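Local coordinates for protein Non-canonical purine NTP pyrophosphatase (Coxiella burnetii, PDB 3TQU) that probably hydrolyses non-canonical purine nucleoside triphosphates such as XTP, dITP and ITP to their monophosphates and diphosphate, cleansing the nucleotide pool, at residues A119-V124 against I183-Q188. Sequence-based numbering, arbitrary orientation.
Sequences ASFHCV and ISHRGQ
Residues 119-124 run along an inner strand of the mixed sheet, and the first turn of helix 185-199 sits against one face of that strand, the CA atoms of Cys123 and His185 lying 5.4 Å apart. Ser184 is the N-cap: its OG accepts a nearly straight bond from Gly187 N (3.0 Å). No hydrogen bond joins the two segments. Instead the His185 imidazole, whose CG is turned into the crowded position between backbone N and carbonyl carbon (chi1 51°), projects against the strand, with Cys123 N at its edge. Phe121 CB stands over the centre of one imidazole face, 3.4 Å from the ring centroid, in a CH-pi contact, and the phenyl ring beyond it forms an offset stack, planes at 12°. Also at the edge, CD2 lies 3.4 Å from His122 O, while ND1 is buried without a polar partner. Over the opposite face, near the rim, lies CG of Arg186, which also touches Cys123 SG at 4.0 Å. The Arg186 chain bends at chi3 (49°), and its NH2 forms a salt bridge with Glu19 OE1. His185 and Arg186 are predicted substrate-binding residues, consistent with the helix start lining the nucleotide pocket of the HAM1 NTPase family.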
loop_
_atom_site.group_PDB
_atom_site.type_symbol
_atom_site.label_atom_id
_atom_site.label_comp_id
_atom_site.label_asym_id
_atom_site.label_seq_id
_atom_site.Cartn_x
_atom_site.Cartn_y
_atom_site.Cartn_z
ATOM N N ALA A 119 -8.194 11.411 -16.074
ATOM C CA ALA A 119 -6.858 11.250 -15.523
ATOM C C ALA A 119 -6.892 11.429 -14.012
ATOM O O ALA A 119 -7.859 11.951 -13.463
ATOM C CB ALA A 119 -5.897 12.245 -16.157
ATOM N N SER A 120 -5.834 10.986 -13.345
ATOM C CA SER A 120 -5.733 11.125 -11.902
ATOM C C SER A 120 -4.288 11.352 -11.493
ATOM O O SER A 120 -3.370 10.787 -12.095
ATOM C CB SER A 120 -6.268 9.875 -11.200
ATOM O OG SER A 120 -7.587 9.582 -11.618
ATOM N N PHE A 121 -4.093 12.201 -10.489
ATOM C CA PHE A 121 -2.807 12.326 -9.817
ATOM C C PHE A 121 -2.823 11.398 -8.612
ATOM O O PHE A 121 -3.835 11.309 -7.913
ATOM C CB PHE A 121 -2.586 13.755 -9.320
ATOM C CG PHE A 121 -1.859 14.638 -10.291
ATOM C CD1 PHE A 121 -0.588 14.309 -10.730
ATOM C CD2 PHE A 121 -2.432 15.819 -10.731
ATOM C CE1 PHE A 121 0.089 15.129 -11.615
ATOM C CE2 PHE A 121 -1.757 16.647 -11.616
ATOM C CZ PHE A 121 -0.496 16.298 -12.057
ATOM N N HIS A 122 -1.705 10.723 -8.365
ATOM C CA HIS A 122 -1.591 9.827 -7.222
ATOM C C HIS A 122 -0.402 10.207 -6.361
ATOM O O HIS A 122 0.668 10.538 -6.877
ATOM C CB HIS A 122 -1.422 8.377 -7.681
ATOM C CG HIS A 122 -2.597 7.839 -8.430
ATOM N ND1 HIS A 122 -3.549 7.034 -7.842
ATOM C CD2 HIS A 122 -2.977 7.992 -9.721
ATOM C CE1 HIS A 122 -4.464 6.712 -8.740
ATOM N NE2 HIS A 122 -4.140 7.280 -9.888
ATOM N N CYS A 123 -0.589 10.150 -5.046
ATOM C CA CYS A 123 0.519 10.282 -4.113
ATOM C C CYS A 123 0.463 9.150 -3.100
ATOM O O CYS A 123 -0.522 9.007 -2.373
ATOM C CB CYS A 123 0.475 11.621 -3.383
ATOM S SG CYS A 123 1.747 11.772 -2.101
ATOM N N VAL A 124 1.517 8.346 -3.057
ATOM C CA VAL A 124 1.580 7.246 -2.107
ATOM C C VAL A 124 2.734 7.484 -1.153
ATOM O O VAL A 124 3.884 7.606 -1.574
ATOM C CB VAL A 124 1.768 5.887 -2.808
ATOM C CG1 VAL A 124 1.802 4.753 -1.775
ATOM C CG2 VAL A 124 0.661 5.653 -3.824
ATOM N N ILE A 183 -6.284 20.356 -1.690
ATOM C CA ILE A 183 -7.174 19.376 -2.304
ATOM C C ILE A 183 -6.453 18.351 -3.181
ATOM O O ILE A 183 -7.070 17.415 -3.688
ATOM C CB ILE A 183 -8.261 20.061 -3.161
ATOM C CG1 ILE A 183 -7.637 20.707 -4.401
ATOM C CG2 ILE A 183 -9.035 21.092 -2.333
ATOM C CD1 ILE A 183 -8.653 21.210 -5.404
ATOM N N SER A 184 -5.151 18.529 -3.365
ATOM C CA SER A 184 -4.405 17.683 -4.292
ATOM C C SER A 184 -4.230 16.263 -3.770
ATOM O O SER A 184 -4.636 15.933 -2.653
ATOM C CB SER A 184 -3.027 18.276 -4.578
ATOM O OG SER A 184 -2.216 18.221 -3.417
ATOM N N HIS A 185 -3.616 15.432 -4.605
ATOM C CA HIS A 185 -3.264 14.073 -4.237
ATOM C C HIS A 185 -2.297 14.072 -3.059
ATOM O O HIS A 185 -2.388 13.224 -2.169
ATOM C CB HIS A 185 -2.654 13.348 -5.438
ATOM C CG HIS A 185 -1.544 14.103 -6.103
ATOM N ND1 HIS A 185 -1.693 15.394 -6.566
ATOM C CD2 HIS A 185 -0.272 13.743 -6.396
ATOM C CE1 HIS A 185 -0.559 15.796 -7.112
ATOM N NE2 HIS A 185 0.320 14.813 -7.021
ATOM N N ARG A 186 -1.371 15.029 -3.053
ATOM C CA ARG A 186 -0.443 15.166 -1.936
ATOM C C ARG A 186 -1.171 15.626 -0.679
ATOM O O ARG A 186 -0.962 15.077 0.402
ATOM C CB ARG A 186 0.686 16.142 -2.272
ATOM C CG ARG A 186 1.746 15.581 -3.205
ATOM C CD ARG A 186 2.957 16.507 -3.277
ATOM N NE ARG A 186 3.420 16.898 -1.947
ATOM C CZ ARG A 186 4.180 16.141 -1.159
ATOM N NH1 ARG A 186 4.572 14.939 -1.559
ATOM N NH2 ARG A 186 4.549 16.586 0.036
ATOM N N GLY A 187 -2.022 16.637 -0.824
ATOM C CA GLY A 187 -2.800 17.128 0.299
ATOM C C GLY A 187 -3.587 16.017 0.973
ATOM O O GLY A 187 -3.620 15.926 2.200
ATOM N N GLN A 188 -4.221 15.168 0.170
ATOM C CA GLN A 188 -5.032 14.074 0.700
ATOM C C GLN A 188 -4.172 13.014 1.391
ATOM O O GLN A 188 -4.509 12.540 2.477
ATOM C CB GLN A 188 -5.889 13.448 -0.407
ATOM C CG GLN A 188 -6.957 14.385 -0.953
ATOM C CD GLN A 188 -7.703 13.815 -2.145
ATOM O OE1 GLN A 188 -8.492 12.879 -2.012
ATOM N NE2 GLN A 188 -7.461 14.383 -3.320
#